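Local coordinates for putative curved DNA-binding protein (Chaetomium thermophilum var. thermophilum DSM 1495, PDB 4IPA) that probably acts in ribosome biogenesis as an Arx1 protein with a methionine-aminopeptidase-like fold, and may bind DNA, at residues Lys45-Gly50 with Glu114-Gln119; Lys38-Val43 with Gly361-Asp366; Tyr158-Val163 with Val255-Gly260. All coordinates share one frame; numbering follows the deposited sequence.

Contact 1 (Lys45-Gly50 with Glu114-Gln119); sequences KLCVPG and EPIKIQ
C47 and I116 mark the closest approach of the two backbones, with CA of C47 still 8.1 Å from CA of I116, so side chains must bridge the gap between the chain just past the helix and the start of the strand. The bridge is one sulfur: SG of C47 lies 4.0 Å from CD1 of I118 and 4.5 Å from CG2 of I116, touching two isoleucines that point from the same strand face. SG reaches them because it stands opposite the carbonyl carbon about CA-CB (chi1 -64°). The backbone that presents it is an inverse gamma turn centred on C47, closed by a weak bond from V48 N to L46 O of 2.8 Å. In the pita-bread fold of the M24 family, helices pack on the outer face of curved sheets. Here C47, in the turn that follows helix 23-46, meets strand 115-124, the middle strand of a three-stranded antiparallel sheet, and also touches I56 of helix 53-69 and I135 of strand 127-136. K117, between the two isoleucines, points to the other face. Its chain bends back so that NZ bonds to O of P115 at 2.9 Å, from 36° out of the carbonyl plane and with a C=O...N angle of 143°. The carbonyls of P89, A90 and V342 also surround NZ, more acceptors than it has protons, so the bonds are probably shared.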
ATOM      1  N   LYS A  45       8.130  14.497   5.894  1.00 25.87           N
ATOM      2  CA  LYS A  45       9.010  15.620   6.221  1.00 28.90           C
ATOM      3  C   LYS A  45      10.357  15.158   6.799  1.00 25.01           C
ATOM      4  O   LYS A  45      11.359  15.841   6.654  1.00 28.38           O
ATOM      5  CB  LYS A  45       8.307  16.574   7.195  1.00 29.88           C
ATOM      6  CG  LYS A  45       7.237  17.433   6.529  1.00 39.10           C
ATOM      7  CD  LYS A  45       6.219  17.983   7.524  1.00 43.34           C
ATOM      8  CE  LYS A  45       6.851  18.905   8.557  1.00 52.70           C
ATOM      9  NZ  LYS A  45       5.809  19.454   9.482  1.00 57.73           N
ATOM     10  N   LEU A  46      10.375  13.999   7.452  1.00 23.20           N
ATOM     11  CA  LEU A  46      11.623  13.470   7.996  1.00 25.24           C
ATOM     12  C   LEU A  46      12.510  12.844   6.923  1.00 27.56           C
ATOM     13  O   LEU A  46      13.695  12.618   7.167  1.00 25.72           O
ATOM     14  CB  LEU A  46      11.363  12.452   9.119  1.00 18.26           C
ATOM     15  CG  LEU A  46      10.507  12.932  10.303  1.00 24.07           C
ATOM     16  CD1 LEU A  46      10.245  11.797  11.304  1.00 18.51           C
ATOM     17  CD2 LEU A  46      11.150  14.123  11.002  1.00 22.31           C
ATOM     18  N   CYS A  47      11.952  12.563   5.742  1.00 25.10           N
ATOM     19  CA  CYS A  47      12.707  11.836   4.719  1.00 24.91           C
ATOM     20  C   CYS A  47      13.627  12.731   3.890  1.00 25.59           C
ATOM     21  O   CYS A  47      13.472  12.845   2.674  1.00 26.91           O
ATOM     22  CB  CYS A  47      11.779  11.026   3.807  1.00 23.88           C
ATOM     23  SG  CYS A  47      10.886   9.717   4.674  1.00 24.91           S
ATOM     24  N   VAL A  48      14.589  13.350   4.563  1.00 23.51           N
ATOM     25  CA  VAL A  48      15.576  14.188   3.903  1.00 27.38           C
ATOM     26  C   VAL A  48      16.883  13.407   3.700  1.00 25.56           C
ATOM     27  O   VAL A  48      17.158  12.441   4.418  1.00 22.15           O
ATOM     28  CB  VAL A  48      15.834  15.479   4.712  1.00 27.96           C
ATOM     29  CG1 VAL A  48      14.516  16.204   5.008  1.00 26.60           C
ATOM     30  CG2 VAL A  48      16.552  15.163   6.008  1.00 27.25           C
ATOM     31  N   PRO A  49      17.690  13.813   2.713  1.00 24.89           N
ATOM     32  CA  PRO A  49      18.972  13.136   2.492  1.00 26.52           C
ATOM     33  C   PRO A  49      19.793  13.098   3.776  1.00 26.82           C
ATOM     34  O   PRO A  49      19.867  14.114   4.475  1.00 25.39           O
ATOM     35  CB  PRO A  49      19.647  14.023   1.452  1.00 25.02           C
ATOM     36  CG  PRO A  49      18.492  14.599   0.681  1.00 26.97           C
ATOM     37  CD  PRO A  49      17.464  14.891   1.737  1.00 25.84           C
ATOM     38  N   GLY A  50      20.372  11.941   4.094  1.00 23.44           N
ATOM     39  CA  GLY A  50      21.197  11.800   5.284  1.00 21.38           C
ATOM     40  C   GLY A  50      20.469  11.207   6.484  1.00 27.61           C
ATOM     41  O   GLY A  50      21.107  10.696   7.417  1.00 24.69           O
ATOM     42  N   GLU A 114      16.335  10.073  -4.583  1.00 24.50           N
ATOM     43  CA  GLU A 114      15.753   8.744  -4.753  1.00 24.44           C
ATOM     44  C   GLU A 114      14.257   8.751  -4.488  1.00 20.39           C
ATOM     45  O   GLU A 114      13.776   9.528  -3.675  1.00 16.88           O
ATOM     46  CB  GLU A 114      16.417   7.730  -3.834  1.00 20.55           C
ATOM     47  CG  GLU A 114      17.703   7.184  -4.379  1.00 25.08           C
ATOM     48  CD  GLU A 114      18.165   5.953  -3.616  1.00 30.09           C
ATOM     49  OE1 GLU A 114      19.274   5.449  -3.938  1.00 29.54           O
ATOM     50  OE2 GLU A 114      17.416   5.497  -2.708  1.00 21.39           O
ATOM     51  N   PRO A 115      13.519   7.881  -5.187  1.00 20.35           N
ATOM     52  CA  PRO A 115      12.088   7.702  -4.912  1.00 19.77           C
ATOM     53  C   PRO A 115      11.886   6.802  -3.689  1.00 17.36           C
ATOM     54  O   PRO A 115      12.213   5.626  -3.719  1.00 17.87           O
ATOM     55  CB  PRO A 115      11.560   7.056  -6.200  1.00 16.10           C
ATOM     56  CG  PRO A 115      12.740   6.351  -6.772  1.00 18.52           C
ATOM     57  CD  PRO A 115      13.966   7.124  -6.370  1.00 19.44           C
ATOM     58  N   ILE A 116      11.356   7.386  -2.623  1.00 18.28           N
ATOM     59  CA  ILE A 116      11.183   6.722  -1.338  1.00 17.96           C
ATOM     60  C   ILE A 116       9.713   6.387  -1.148  1.00 17.53           C
ATOM     61  O   ILE A 116       8.855   7.273  -1.263  1.00 17.10           O
ATOM     62  CB  ILE A 116      11.618   7.657  -0.159  1.00 18.74           C
ATOM     63  CG1 ILE A 116      13.064   8.146  -0.344  1.00 17.65           C
ATOM     64  CG2 ILE A 116      11.440   6.965   1.180  1.00 17.34           C
ATOM     65  CD1 ILE A 116      14.053   7.020  -0.560  1.00 20.32           C
ATOM     66  N   LYS A 117       9.422   5.120  -0.860  1.00 14.57           N
ATOM     67  CA  LYS A 117       8.054   4.676  -0.608  1.00 15.99           C
ATOM     68  C   LYS A 117       7.789   4.718   0.875  1.00 16.18           C
ATOM     69  O   LYS A 117       8.496   4.096   1.655  1.00 16.06           O
ATOM     70  CB  LYS A 117       7.802   3.255  -1.128  1.00 15.01           C
ATOM     71  CG  LYS A 117       7.568   3.178  -2.603  1.00 16.05           C
ATOM     72  CD  LYS A 117       8.820   3.587  -3.364  1.00 14.90           C
ATOM     73  CE  LYS A 117       9.941   2.566  -3.170  1.00 17.41           C
ATOM     74  NZ  LYS A 117      11.136   2.919  -4.008  1.00 17.19           N
ATOM     75  N   ILE A 118       6.771   5.469   1.255  1.00 14.72           N
ATOM     76  CA  ILE A 118       6.379   5.547   2.642  1.00 13.42           C
ATOM     77  C   ILE A 118       4.993   4.931   2.769  1.00 13.75           C
ATOM     78  O   ILE A 118       4.010   5.435   2.219  1.00 17.35           O
ATOM     79  CB  ILE A 118       6.404   6.988   3.134  1.00 13.82           C
ATOM     80  CG1 ILE A 118       7.795   7.582   2.878  1.00 17.47           C
ATOM     81  CG2 ILE A 118       6.057   7.047   4.623  1.00 12.16           C
ATOM     82  CD1 ILE A 118       7.775   8.948   2.256  1.00 21.86           C
ATOM     83  N   GLN A 119       4.938   3.799   3.449  1.00 15.14           N
ATOM     84  CA  GLN A 119       3.702   3.058   3.613  1.00 14.86           C
ATOM     85  C   GLN A 119       3.503   2.788   5.091  1.00 16.42           C
ATOM     86  O   GLN A 119       4.401   2.287   5.781  1.00 14.61           O
ATOM     87  CB  GLN A 119       3.746   1.754   2.818  1.00 12.69           C
ATOM     88  CG  GLN A 119       2.563   0.813   3.030  1.00 12.69           C
ATOM     89  CD  GLN A 119       2.510  -0.266   1.941  1.00 18.41           C
ATOM     90  OE1 GLN A 119       1.994  -1.372   2.147  1.00 15.18           O
ATOM     91  NE2 GLN A 119       3.054   0.065   0.771  1.00 14.91           N
TER

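Contact 2 (Lys38-Val43 with Gly361-Asp366); sequences KVLAEV and GPPAWD
L40 sends one methyl, CD2, toward the junction of two consecutive prolines. That methyl is 4.0 Å from CA of P362 and the same 4.0 Å from CD of P363; both carbons lie on the same side of the methyl, flanking the peptide bond that joins the two prolines. The contact ties helix 23-46 of the M24 pita-bread fold to the irregular segment leaving strand 355-360, the last strand of the five-stranded antiparallel sheet, and so joins parts of the chain more than 300 residues apart. The link is small, 74 Å² summed over both sides, and purely apolar. The backbones stay well separated, with CA of L40 7.9 Å from CA of P362; the leucine spans the gap because CG trails away from the backbone N (chi1 168°), which drives the branch outward from the helix. CD2 of L40 thus meets the CD carbon of the P363 ring, whereas the CA-CB bond of P362 is turned across the approach: P362 meets the methyl through CA, and its CB, CG and CD stand further back. Helical bonds run through the 38-43 segment from E42 N to K38 O and from V43 N to V39 O. D133 of strand 127-136 lies at the junction, touched by L40, P362 and P363. Polar bonds flank the apolar centre: E37, one residue before the helical segment, takes the N-H of G361 through OE2. Further along the loop W365 packs on C343 and L345, its ring meets that of F154 with the planes at about 50°, and its NE1 is hydrogen-bonded to OD1 of D133.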
ATOM      1  N   LYS A  38      -2.093  11.929   8.504  1.00 16.36           N
ATOM      2  CA  LYS A  38      -1.333  12.861   9.339  1.00 18.42           C
ATOM      3  C   LYS A  38       0.056  12.305   9.680  1.00 22.45           C
ATOM      4  O   LYS A  38       1.043  13.036   9.632  1.00 24.42           O
ATOM      5  CB  LYS A  38      -2.104  13.226  10.609  1.00 24.01           C
ATOM      6  CG  LYS A  38      -1.246  13.882  11.697  1.00 34.43           C
ATOM      7  CD  LYS A  38      -2.104  14.612  12.728  1.00 42.56           C
ATOM      8  CE  LYS A  38      -2.911  15.745  12.064  1.00 50.96           C
ATOM      9  NZ  LYS A  38      -3.795  16.516  13.006  1.00 57.29           N
ATOM     10  N   VAL A  39       0.139  11.013  10.003  1.00 20.87           N
ATOM     11  CA  VAL A  39       1.448  10.400  10.264  1.00 24.05           C
ATOM     12  C   VAL A  39       2.282  10.339   8.984  1.00 20.59           C
ATOM     13  O   VAL A  39       3.504  10.507   9.013  1.00 18.70           O
ATOM     14  CB  VAL A  39       1.345   8.990  10.884  1.00 18.56           C
ATOM     15  CG1 VAL A  39       2.736   8.382  11.037  1.00 16.65           C
ATOM     16  CG2 VAL A  39       0.621   9.046  12.249  1.00 20.80           C
ATOM     17  N   LEU A  40       1.611  10.115   7.859  1.00 19.57           N
ATOM     18  CA  LEU A  40       2.304  10.046   6.578  1.00 20.23           C
ATOM     19  C   LEU A  40       2.950  11.384   6.257  1.00 19.90           C
ATOM     20  O   LEU A  40       4.036  11.434   5.693  1.00 20.83           O
ATOM     21  CB  LEU A  40       1.342   9.681   5.455  1.00 18.44           C
ATOM     22  CG  LEU A  40       1.919   9.866   4.046  1.00 20.09           C
ATOM     23  CD1 LEU A  40       3.002   8.809   3.802  1.00 17.48           C
ATOM     24  CD2 LEU A  40       0.804   9.797   2.990  1.00 17.71           C
ATOM     25  N   ALA A  41       2.264  12.468   6.600  1.00 20.60           N
ATOM     26  CA  ALA A  41       2.772  13.790   6.279  1.00 24.03           C
ATOM     27  C   ALA A  41       3.970  14.114   7.163  1.00 27.43           C
ATOM     28  O   ALA A  41       4.978  14.629   6.678  1.00 24.14           O
ATOM     29  CB  ALA A  41       1.690  14.843   6.431  1.00 25.35           C
ATOM     30  N   GLU A  42       3.858  13.783   8.449  1.00 23.85           N
ATOM     31  CA  GLU A  42       4.952  13.995   9.393  1.00 23.37           C
ATOM     32  C   GLU A  42       6.151  13.137   9.055  1.00 21.29           C
ATOM     33  O   GLU A  42       7.278  13.576   9.183  1.00 24.50           O
ATOM     34  CB  GLU A  42       4.518  13.727  10.840  1.00 26.74           C
ATOM     35  CG  GLU A  42       3.491  14.707  11.388  1.00 30.57           C
ATOM     36  CD  GLU A  42       3.988  16.158  11.407  1.00 44.53           C
ATOM     37  OE1 GLU A  42       5.187  16.401  11.130  1.00 44.00           O
ATOM     38  OE2 GLU A  42       3.172  17.061  11.706  1.00 48.62           O
ATOM     39  N   VAL A  43       5.909  11.902   8.627  1.00 27.98           N
ATOM     40  CA  VAL A  43       7.005  11.022   8.238  1.00 21.20           C
ATOM     41  C   VAL A  43       7.685  11.496   6.949  1.00 24.24           C
ATOM     42  O   VAL A  43       8.902  11.414   6.836  1.00 21.57           O
ATOM     43  CB  VAL A  43       6.556   9.547   8.095  1.00 22.81           C
ATOM     44  CG1 VAL A  43       7.691   8.692   7.517  1.00 18.01           C
ATOM     45  CG2 VAL A  43       6.133   8.993   9.434  1.00 16.49           C
ATOM     46  N   GLY A 361      -5.394   7.998   1.695  1.00 17.36           N
ATOM     47  CA  GLY A 361      -4.371   7.783   0.707  1.00 19.93           C
ATOM     48  C   GLY A 361      -3.390   8.917   0.738  1.00 21.24           C
ATOM     49  O   GLY A 361      -3.495   9.816   1.574  1.00 20.99           O
ATOM     50  N   PRO A 362      -2.439   8.881  -0.192  1.00 21.39           N
ATOM     51  CA  PRO A 362      -1.392   9.888  -0.381  1.00 20.21           C
ATOM     52  C   PRO A 362      -1.994  11.197  -0.870  1.00 26.21           C
ATOM     53  O   PRO A 362      -3.086  11.192  -1.459  1.00 21.81           O
ATOM     54  CB  PRO A 362      -0.518   9.275  -1.477  1.00 17.35           C
ATOM     55  CG  PRO A 362      -1.494   8.419  -2.267  1.00 19.98           C
ATOM     56  CD  PRO A 362      -2.388   7.823  -1.215  1.00 18.56           C
ATOM     57  N   PRO A 363      -1.293  12.315  -0.614  1.00 24.28           N
ATOM     58  CA  PRO A 363      -1.752  13.634  -1.047  1.00 23.91           C
ATOM     59  C   PRO A 363      -1.630  13.733  -2.549  1.00 27.06           C
ATOM     60  O   PRO A 363      -0.649  13.251  -3.095  1.00 30.23           O
ATOM     61  CB  PRO A 363      -0.760  14.591  -0.367  1.00 26.10           C
ATOM     62  CG  PRO A 363       0.475  13.786  -0.185  1.00 26.05           C
ATOM     63  CD  PRO A 363      -0.006  12.383   0.104  1.00 23.34           C
ATOM     64  N   ALA A 364      -2.619  14.331  -3.200  1.00 28.51           N
ATOM     65  CA  ALA A 364      -2.608  14.514  -4.641  1.00 30.42           C
ATOM     66  C   ALA A 364      -1.266  15.074  -5.122  1.00 28.70           C
ATOM     67  O   ALA A 364      -0.680  15.935  -4.481  1.00 30.40           O
ATOM     68  CB  ALA A 364      -3.751  15.441  -5.052  1.00 35.06           C
ATOM     69  N   TRP A 365      -0.772  14.567  -6.244  1.00 29.58           N
ATOM     70  CA  TRP A 365       0.461  15.080  -6.812  1.00 32.12           C
ATOM     71  C   TRP A 365       0.192  16.280  -7.706  1.00 30.21           C
ATOM     72  O   TRP A 365      -0.745  16.280  -8.504  1.00 27.13           O
ATOM     73  CB  TRP A 365       1.172  14.004  -7.628  1.00 29.58           C
ATOM     74  CG  TRP A 365       1.757  12.915  -6.802  1.00 32.02           C
ATOM     75  CD1 TRP A 365       1.847  12.868  -5.436  1.00 28.35           C
ATOM     76  CD2 TRP A 365       2.335  11.697  -7.286  1.00 27.36           C
ATOM     77  NE1 TRP A 365       2.446  11.693  -5.048  1.00 25.35           N
ATOM     78  CE2 TRP A 365       2.757  10.959  -6.165  1.00 25.98           C
ATOM     79  CE3 TRP A 365       2.531  11.159  -8.557  1.00 23.32           C
ATOM     80  CZ2 TRP A 365       3.370   9.707  -6.279  1.00 25.93           C
ATOM     81  CZ3 TRP A 365       3.135   9.919  -8.669  1.00 25.64           C
ATOM     82  CH2 TRP A 365       3.543   9.205  -7.537  1.00 23.69           C
ATOM     83  N   ASP A 366       1.024  17.300  -7.564  1.00 29.17           N
ATOM     84  CA  ASP A 366       0.979  18.439  -8.462  1.00 28.19           C
ATOM     85  C   ASP A 366       1.636  18.017  -9.774  1.00 30.10           C
ATOM     86  O   ASP A 366       2.862  17.866  -9.845  1.00 28.71           O
ATOM     87  CB  ASP A 366       1.728  19.609  -7.834  1.00 34.97           C
ATOM     88  CG  ASP A 366       1.805  20.814  -8.746  1.00 35.53           C
ATOM     89  OD1 ASP A 366       1.062  20.863  -9.753  1.00 36.33           O
ATOM     90  OD2 ASP A 366       2.621  21.707  -8.448  1.00 39.35           O
TER

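Contact 3 (Tyr158-Val163 with Val255-Gly260); sequences YYANEV and VGCSLG
Apolar packing of V255 against A160 and N161 makes up most of the interface. CG2 of V255 lies 3.7 Å from CB of N161, while CG1 of V255 rests against the helix backbone, 3.9 Å from CA of N161. Both methyls of V255 therefore press on N161, with CG1 beside its own backbone N and CG2 wedged between N and the carbonyl carbon (chi1 -63°). N161 and V255 cross at about a right angle, the asparagine offering its aliphatic root. A160 fills in next to it, its CB 4.4 Å from CB of V255 and 4.5 Å from SG of C257, the next residue on the same strand face. The closest backbone approach, 5.9 Å between CA of N161 and CA of V255, lets the methyls reach the helix backbone. This is the helix-on-sheet layer of the pita-bread fold: the segment of helix 148-167 runs nearly antiparallel to that of strand 250-258, at 150°, and L200 of helix 193-205 also packs on V255. Backbone hydrogen bonds join the strand to 342-352, V255 with L345 and C257 with C343. S258 ends the strand in an ST turn, its OG accepting from N of G260 at 2.8 Å and also bonding to D336. As for charge pairing, E162, whose CB points away from the strand, has salt bridges to R166 and R358.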
ATOM      1  N   TYR A 158       1.171   7.330 -11.307  1.00 17.94           N
ATOM      2  CA  TYR A 158       0.015   8.182 -11.115  1.00 18.81           C
ATOM      3  C   TYR A 158      -1.142   7.748 -12.019  1.00 21.40           C
ATOM      4  O   TYR A 158      -2.267   7.549 -11.547  1.00 23.88           O
ATOM      5  CB  TYR A 158       0.386   9.649 -11.388  1.00 17.46           C
ATOM      6  CG  TYR A 158      -0.761  10.628 -11.254  1.00 18.27           C
ATOM      7  CD1 TYR A 158      -1.583  10.928 -12.339  1.00 20.68           C
ATOM      8  CD2 TYR A 158      -1.027  11.253 -10.044  1.00 25.21           C
ATOM      9  CE1 TYR A 158      -2.624  11.832 -12.216  1.00 21.19           C
ATOM     10  CE2 TYR A 158      -2.078  12.151  -9.911  1.00 22.55           C
ATOM     11  CZ  TYR A 158      -2.870  12.436 -10.997  1.00 24.16           C
ATOM     12  OH  TYR A 158      -3.910  13.334 -10.854  1.00 25.39           O
ATOM     13  N   TYR A 159      -0.882   7.619 -13.318  1.00 16.97           N
ATOM     14  CA  TYR A 159      -1.964   7.303 -14.247  1.00 18.77           C
ATOM     15  C   TYR A 159      -2.411   5.868 -14.141  1.00 20.18           C
ATOM     16  O   TYR A 159      -3.583   5.571 -14.334  1.00 19.76           O
ATOM     17  CB  TYR A 159      -1.639   7.702 -15.694  1.00 14.91           C
ATOM     18  CG  TYR A 159      -1.787   9.184 -15.894  1.00 18.75           C
ATOM     19  CD1 TYR A 159      -3.034   9.791 -15.798  1.00 20.81           C
ATOM     20  CD2 TYR A 159      -0.681   9.991 -16.125  1.00 20.08           C
ATOM     21  CE1 TYR A 159      -3.176  11.164 -15.961  1.00 22.45           C
ATOM     22  CE2 TYR A 159      -0.812  11.367 -16.288  1.00 20.74           C
ATOM     23  CZ  TYR A 159      -2.059  11.947 -16.203  1.00 24.19           C
ATOM     24  OH  TYR A 159      -2.197  13.316 -16.361  1.00 27.83           O
ATOM     25  N   ALA A 160      -1.487   4.974 -13.813  1.00 18.48           N
ATOM     26  CA  ALA A 160      -1.886   3.604 -13.558  1.00 17.65           C
ATOM     27  C   ALA A 160      -2.935   3.601 -12.434  1.00 20.20           C
ATOM     28  O   ALA A 160      -3.949   2.894 -12.508  1.00 17.71           O
ATOM     29  CB  ALA A 160      -0.674   2.768 -13.182  1.00 18.88           C
ATOM     30  N   ASN A 161      -2.694   4.414 -11.406  1.00 19.02           N
ATOM     31  CA  ASN A 161      -3.589   4.492 -10.253  1.00 20.43           C
ATOM     32  C   ASN A 161      -4.965   5.068 -10.621  1.00 21.68           C
ATOM     33  O   ASN A 161      -6.004   4.525 -10.228  1.00 20.07           O
ATOM     34  CB  ASN A 161      -2.946   5.299  -9.123  1.00 19.02           C
ATOM     35  CG  ASN A 161      -3.709   5.190  -7.820  1.00 19.50           C
ATOM     36  OD1 ASN A 161      -4.093   4.098  -7.409  1.00 18.80           O
ATOM     37  ND2 ASN A 161      -3.948   6.331  -7.165  1.00 18.57           N
ATOM     38  N   GLU A 162      -4.962   6.154 -11.389  1.00 22.38           N
ATOM     39  CA  GLU A 162      -6.198   6.772 -11.864  1.00 21.32           C
ATOM     40  C   GLU A 162      -7.015   5.820 -12.736  1.00 19.30           C
ATOM     41  O   GLU A 162      -8.239   5.785 -12.640  1.00 20.93           O
ATOM     42  CB  GLU A 162      -5.905   8.060 -12.645  1.00 18.41           C
ATOM     43  CG  GLU A 162      -5.306   9.170 -11.790  1.00 23.82           C
ATOM     44  CD  GLU A 162      -6.222   9.594 -10.647  1.00 27.47           C
ATOM     45  OE1 GLU A 162      -7.401   9.904 -10.918  1.00 25.97           O
ATOM     46  OE2 GLU A 162      -5.769   9.617  -9.480  1.00 23.94           O
ATOM     47  N   VAL A 163      -6.338   5.067 -13.593  1.00 18.10           N
ATOM     48  CA  VAL A 163      -7.009   4.078 -14.423  1.00 16.51           C
ATOM     49  C   VAL A 163      -7.558   2.919 -13.583  1.00 18.39           C
ATOM     50  O   VAL A 163      -8.731   2.575 -13.702  1.00 20.67           O
ATOM     51  CB  VAL A 163      -6.099   3.545 -15.547  1.00 15.20           C
ATOM     52  CG1 VAL A 163      -6.797   2.399 -16.314  1.00 12.45           C
ATOM     53  CG2 VAL A 163      -5.739   4.677 -16.485  1.00 13.34           C
ATOM     54  N   VAL A 255      -0.910   0.284  -6.776  1.00 17.13           N
ATOM     55  CA  VAL A 255      -0.207   0.183  -8.054  1.00 18.04           C
ATOM     56  C   VAL A 255       1.284   0.405  -7.854  1.00 18.11           C
ATOM     57  O   VAL A 255       1.692   1.163  -6.963  1.00 15.53           O
ATOM     58  CB  VAL A 255      -0.706   1.206  -9.091  1.00 18.81           C
ATOM     59  CG1 VAL A 255      -2.170   0.948  -9.424  1.00 20.44           C
ATOM     60  CG2 VAL A 255      -0.482   2.645  -8.601  1.00 14.04           C
ATOM     61  N   GLY A 256       2.084  -0.249  -8.692  1.00 16.67           N
ATOM     62  CA  GLY A 256       3.515  -0.016  -8.715  1.00 19.74           C
ATOM     63  C   GLY A 256       4.130  -0.054 -10.111  1.00 20.45           C
ATOM     64  O   GLY A 256       3.767  -0.866 -10.969  1.00 17.15           O
ATOM     65  N   CYS A 257       5.082   0.837 -10.341  1.00 19.96           N
ATOM     66  CA  CYS A 257       5.783   0.852 -11.612  1.00 18.60           C
ATOM     67  C   CYS A 257       7.283   0.778 -11.414  1.00 18.39           C
ATOM     68  O   CYS A 257       7.807   1.009 -10.319  1.00 20.63           O
ATOM     69  CB  CYS A 257       5.411   2.089 -12.414  1.00 17.61           C
ATOM     70  SG  CYS A 257       3.752   2.009 -13.074  1.00 26.39           S
ATOM     71  N   SER A 258       7.973   0.435 -12.483  1.00 17.10           N
ATOM     72  CA  SER A 258       9.404   0.259 -12.427  1.00 18.38           C
ATOM     73  C   SER A 258      10.019   0.888 -13.658  1.00 19.44           C
ATOM     74  O   SER A 258       9.420   0.864 -14.741  1.00 17.28           O
ATOM     75  CB  SER A 258       9.725  -1.239 -12.381  1.00 19.73           C
ATOM     76  OG  SER A 258      11.104  -1.473 -12.520  1.00 18.23           O
ATOM     77  N   LEU A 259      11.204   1.472 -13.490  1.00 19.18           N
ATOM     78  CA  LEU A 259      11.982   1.921 -14.637  1.00 17.93           C
ATOM     79  C   LEU A 259      12.629   0.722 -15.330  1.00 19.46           C
ATOM     80  O   LEU A 259      13.134   0.838 -16.444  1.00 23.73           O
ATOM     81  CB  LEU A 259      13.021   2.976 -14.238  1.00 18.28           C
ATOM     82  CG  LEU A 259      12.523   4.419 -14.326  1.00 28.09           C
ATOM     83  CD1 LEU A 259      13.506   5.380 -13.675  1.00 26.32           C
ATOM     84  CD2 LEU A 259      12.233   4.824 -15.786  1.00 23.62           C
ATOM     85  N   GLY A 260      12.595  -0.435 -14.672  1.00 18.66           N
ATOM     86  CA  GLY A 260      13.087  -1.670 -15.257  1.00 14.74           C
ATOM     87  C   GLY A 260      11.960  -2.527 -15.792  1.00 18.85           C
ATOM     88  O   GLY A 260      10.922  -2.007 -16.173  1.00 19.82           O
TER

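Contacts 1 and 2 both use helix 23-46, and their centres are 12 Å apart. They touch where CG2 of I118 meets CD1 of L40 at 3.6 Å and CG1 of V43 at 3.7 Å, so that I118 packs against both helix residues. Contact 3 sits 18 Å from contact 2 and 19 Å from contact 1, on the five-stranded sheet; it reaches contact 2 through CE3 of W365, 3.9 Å from CD2 of Y158, but does not touch contact 1. Along the chain contact 1 closes before contact 3 opens, and both are nested within the loop closed by contact 2. The late 361-366 segment bridges both sheets, P362 touching L345 and T347 of one and D133 of the other.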